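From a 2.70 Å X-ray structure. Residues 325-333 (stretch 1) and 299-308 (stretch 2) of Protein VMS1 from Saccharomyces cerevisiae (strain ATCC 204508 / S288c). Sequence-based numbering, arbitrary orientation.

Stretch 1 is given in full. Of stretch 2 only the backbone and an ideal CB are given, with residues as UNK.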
# COMPACT_ATOMS: atom_id res chain seq x y z
N ILE A 325 0.05 19.21 -5.87
CA ILE A 325 -1.40 19.00 -5.86
C ILE A 325 -1.84 18.26 -4.61
O ILE A 325 -2.98 18.44 -4.14
CB ILE A 325 -1.86 18.24 -7.12
CG1 ILE A 325 -1.49 19.01 -8.39
CG2 ILE A 325 -3.36 17.98 -7.10
CD1 ILE A 325 -1.90 18.28 -9.64
N PHE A 326 -0.97 17.45 -4.03
CA PHE A 326 -1.40 16.57 -2.95
C PHE A 326 -1.29 17.21 -1.57
O PHE A 326 -1.82 16.65 -0.60
CB PHE A 326 -0.60 15.26 -3.00
CG PHE A 326 -0.91 14.44 -4.20
CD1 PHE A 326 -0.26 14.68 -5.41
CD2 PHE A 326 -1.89 13.46 -4.15
CE1 PHE A 326 -0.56 13.94 -6.56
CE2 PHE A 326 -2.19 12.71 -5.28
CZ PHE A 326 -1.52 12.96 -6.50
N THR A 327 -0.62 18.37 -1.46
CA THR A 327 -0.38 19.03 -0.18
C THR A 327 -0.76 20.49 -0.14
O THR A 327 -0.85 21.06 0.96
CB THR A 327 1.10 18.93 0.21
OG1 THR A 327 1.90 19.53 -0.82
CG2 THR A 327 1.49 17.46 0.44
N ASP A 328 -0.95 21.14 -1.28
CA ASP A 328 -1.37 22.53 -1.35
C ASP A 328 -2.82 22.64 -0.89
O ASP A 328 -3.74 22.48 -1.70
CB ASP A 328 -1.18 23.03 -2.79
CG ASP A 328 -1.71 24.43 -3.02
OD1 ASP A 328 -2.28 25.07 -2.11
OD2 ASP A 328 -1.56 24.89 -4.17
N ASN A 329 -3.04 22.89 0.40
CA ASN A 329 -4.36 23.24 0.94
C ASN A 329 -5.35 22.08 0.79
O ASN A 329 -6.49 22.26 0.36
CB ASN A 329 -4.89 24.51 0.27
CG ASN A 329 -5.91 25.23 1.11
OD1 ASN A 329 -5.82 25.23 2.34
ND2 ASN A 329 -6.88 25.86 0.46
N THR A 330 -4.91 20.88 1.16
CA THR A 330 -5.76 19.69 1.03
C THR A 330 -6.00 19.04 2.39
O THR A 330 -5.94 19.70 3.43
CB THR A 330 -5.13 18.68 0.07
OG1 THR A 330 -4.01 18.05 0.69
CG2 THR A 330 -4.64 19.36 -1.19
N VAL A 331 -6.29 17.73 2.40
CA VAL A 331 -6.37 16.99 3.66
C VAL A 331 -5.07 16.28 4.01
O VAL A 331 -4.96 15.73 5.12
CB VAL A 331 -7.53 15.97 3.64
CG1 VAL A 331 -8.85 16.67 3.33
CG2 VAL A 331 -7.27 14.84 2.67
N LEU A 332 -4.07 16.28 3.12
CA LEU A 332 -2.72 15.85 3.45
C LEU A 332 -1.87 17.06 3.83
O LEU A 332 -1.94 18.11 3.18
CB LEU A 332 -2.06 15.13 2.28
CG LEU A 332 -2.83 13.89 1.82
CD1 LEU A 332 -2.13 13.16 0.68
CD2 LEU A 332 -3.10 12.97 3.00
N ASN A 333 -1.07 16.91 4.86
CA ASN A 333 -0.14 17.96 5.24
C ASN A 333 1.24 17.65 4.66
O ASN A 333 1.67 16.50 4.63
CB ASN A 333 -0.07 18.12 6.75
CG ASN A 333 -1.45 18.31 7.36
OD1 ASN A 333 -1.87 17.55 8.24
ND2 ASN A 333 -2.19 19.31 6.86
N UNK A 299 -10.98 14.08 -4.73
CA UNK A 299 -10.80 12.68 -4.34
C UNK A 299 -10.18 12.60 -2.96
O UNK A 299 -10.53 11.73 -2.16
CB UNK A 299 -9.93 11.94 -5.36
N UNK A 300 -9.25 13.51 -2.64
CA UNK A 300 -8.58 13.42 -1.34
C UNK A 300 -9.55 13.71 -0.20
O UNK A 300 -9.61 12.97 0.78
CB UNK A 300 -7.40 14.39 -1.28
N UNK A 301 -10.33 14.79 -0.33
CA UNK A 301 -11.40 15.04 0.64
C UNK A 301 -12.36 13.86 0.70
O UNK A 301 -12.72 13.39 1.78
CB UNK A 301 -12.16 16.32 0.28
N UNK A 302 -12.74 13.34 -0.46
CA UNK A 302 -13.68 12.22 -0.46
C UNK A 302 -13.14 11.02 0.32
O UNK A 302 -13.92 10.29 0.95
CB UNK A 302 -14.00 11.80 -1.90
N UNK A 303 -11.82 10.81 0.32
CA UNK A 303 -11.21 9.66 0.97
C UNK A 303 -10.56 10.01 2.30
O UNK A 303 -9.85 9.18 2.87
CB UNK A 303 -10.17 9.03 0.04
N UNK A 304 -10.79 11.22 2.80
CA UNK A 304 -10.19 11.68 4.04
C UNK A 304 -10.25 10.67 5.19
O UNK A 304 -9.23 10.49 5.87
CB UNK A 304 -10.88 12.98 4.47
N UNK A 305 -11.38 9.99 5.47
CA UNK A 305 -11.36 9.02 6.58
C UNK A 305 -10.38 7.89 6.35
O UNK A 305 -9.67 7.50 7.29
CB UNK A 305 -12.76 8.44 6.80
N UNK A 306 -10.34 7.37 5.12
CA UNK A 306 -9.33 6.37 4.72
C UNK A 306 -7.90 6.89 4.89
O UNK A 306 -7.03 6.18 5.40
CB UNK A 306 -9.55 5.95 3.26
N UNK A 307 -7.62 8.12 4.39
CA UNK A 307 -6.26 8.66 4.36
C UNK A 307 -5.70 8.89 5.77
O UNK A 307 -4.50 8.72 5.99
CB UNK A 307 -6.24 9.97 3.57
N UNK A 308 -6.54 9.24 6.73
CA UNK A 308 -6.00 9.45 8.07
C UNK A 308 -5.68 8.14 8.78
O UNK A 308 -4.89 8.15 9.73
CB UNK A 308 -6.99 10.26 8.91

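At position 299 the backbone is helical (phi/psi -64/-38) and no atom of stretch 1 lies within 5.5 Å of the ideal CB. Stretch 1 therefore sets no preference, and many helix-compatible residues would serve; the deposited one is Val 299.

Position 300 is far more constrained. Its CA-to-CB bond points toward stretch 1, and the ideal CB sits 4.0 Å from Val 331 CG2 and 5.0 Å from Thr 330 CB. Beyond lie the ring of Phe 326 and the side chain of Leu 332. The OG1 of Thr 330 is already engaged, donating to Phe 326 O (2.9 Å) and accepting from Leu 332 N (3.0 Å), so the setting favours an apolar side chain such as Leu, Ile or Met. The residue is Leu 300, with chi1 m and chi2 t. Its CD1 reaches Phe 326 CD2 at 4.0 Å, oblique to the ring, and Leu 332 CD1 at 4.3 Å, while its CB packs 4.0 Å from Val 331 CG2.

At 301 the bond points sideways, and the ideal CB is 4.5 Å from Val 331 CG1. A long chain with an aliphatic stem, such as Lys, Arg, Gln or Met, could graze that methyl. Lys 301 does so: its CD lies 4.4 Å from Val 331 CG1, and NZ makes no hydrogen bond to stretch 1.

Position 302 is helical but out of reach, leaving the choice open; it is Asp 302. At 303, phi/psi of -104/10 departs from helical values, and this residue is also the N-cap of the next helix. Small polar caps would be common here, yet the residue is Trp 303, whose nearest side-chain approach to stretch 1 is CB to Val 331 CG2, 7.0 Å.

At 304 helical angles resume (-46/-45). The CA-to-CB bond points sideways and the ideal CB is 4.4 Å from Val 331 CG1, so a small residue or a longer chain running past the methyl would fit; stretch 1 sets no demand for charge. Glu 304 is extended, both chi1 and chi2 being t, and its end comes nearer: OE1 approaches Val 331 CG1 to 3.3 Å, a contact with a methyl rather than a hydrogen bond.

At 305 and 306 nothing of stretch 1 lies within 5.5 Å of the ideal CB, leaving the choice open, and 305 lies in the helix's first turn, where proline is well tolerated; the residues are Pro 305 and Tyr 306.

Position 307 again points toward stretch 1, its ideal CB 4.4 Å from Leu 332 CD2 and 5.1 Å from Val 331 CG2. These methyls suit Leu, Ile, Val or Met. Leu 307 places CD1 4.1 Å from Val 331 CG2 and 4.3 Å from Leu 332 CD2.

Position 308 points sideways without contact, so small or polar residues are acceptable; Ser 308 OG donates to Pro 305 O (3.1 Å).

Stretch 2 299-308: VLKDWEPYLS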
# COMPACT_ATOMS: atom_id res chain seq x y z
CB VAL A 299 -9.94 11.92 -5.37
CG1 VAL A 299 -9.71 10.49 -4.88
CG2 VAL A 299 -10.58 11.92 -6.74
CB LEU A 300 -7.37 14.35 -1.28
CG LEU A 300 -6.24 14.02 -2.26
CD1 LEU A 300 -5.01 14.89 -2.02
CD2 LEU A 300 -5.90 12.55 -2.21
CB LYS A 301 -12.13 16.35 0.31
CG LYS A 301 -13.38 16.63 1.16
CD LYS A 301 -13.11 17.39 2.47
CE LYS A 301 -12.90 18.87 2.20
NZ LYS A 301 -12.61 19.65 3.46
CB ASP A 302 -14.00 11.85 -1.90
CG ASP A 302 -15.33 11.20 -2.04
OD1 ASP A 302 -15.75 10.51 -1.08
OD2 ASP A 302 -15.95 11.36 -3.12
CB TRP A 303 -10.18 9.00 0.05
CG TRP A 303 -10.75 8.32 -1.14
CD1 TRP A 303 -12.07 8.09 -1.40
CD2 TRP A 303 -10.02 7.81 -2.25
NE1 TRP A 303 -12.21 7.44 -2.62
CE2 TRP A 303 -10.97 7.26 -3.16
CE3 TRP A 303 -8.66 7.75 -2.58
CZ2 TRP A 303 -10.59 6.65 -4.36
CZ3 TRP A 303 -8.28 7.13 -3.77
CH2 TRP A 303 -9.24 6.59 -4.65
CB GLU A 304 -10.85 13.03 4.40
CG GLU A 304 -10.46 13.68 5.73
CD GLU A 304 -11.07 15.09 5.86
OE1 GLU A 304 -10.34 16.04 6.23
OE2 GLU A 304 -12.27 15.26 5.56
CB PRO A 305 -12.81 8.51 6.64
CG PRO A 305 -13.61 9.55 5.95
CD PRO A 305 -12.74 10.16 4.91
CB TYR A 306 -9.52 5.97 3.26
CG TYR A 306 -10.77 5.21 2.93
CD1 TYR A 306 -10.99 3.94 3.45
CD2 TYR A 306 -11.69 5.72 2.05
CE1 TYR A 306 -12.10 3.22 3.12
CE2 TYR A 306 -12.81 5.00 1.70
CZ TYR A 306 -13.01 3.75 2.25
OH TYR A 306 -14.12 3.01 1.92
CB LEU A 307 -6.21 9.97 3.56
CG LEU A 307 -6.43 9.79 2.04
CD1 LEU A 307 -6.58 11.11 1.23
CD2 LEU A 307 -5.34 8.91 1.44
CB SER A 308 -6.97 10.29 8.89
OG SER A 308 -8.23 9.65 8.92
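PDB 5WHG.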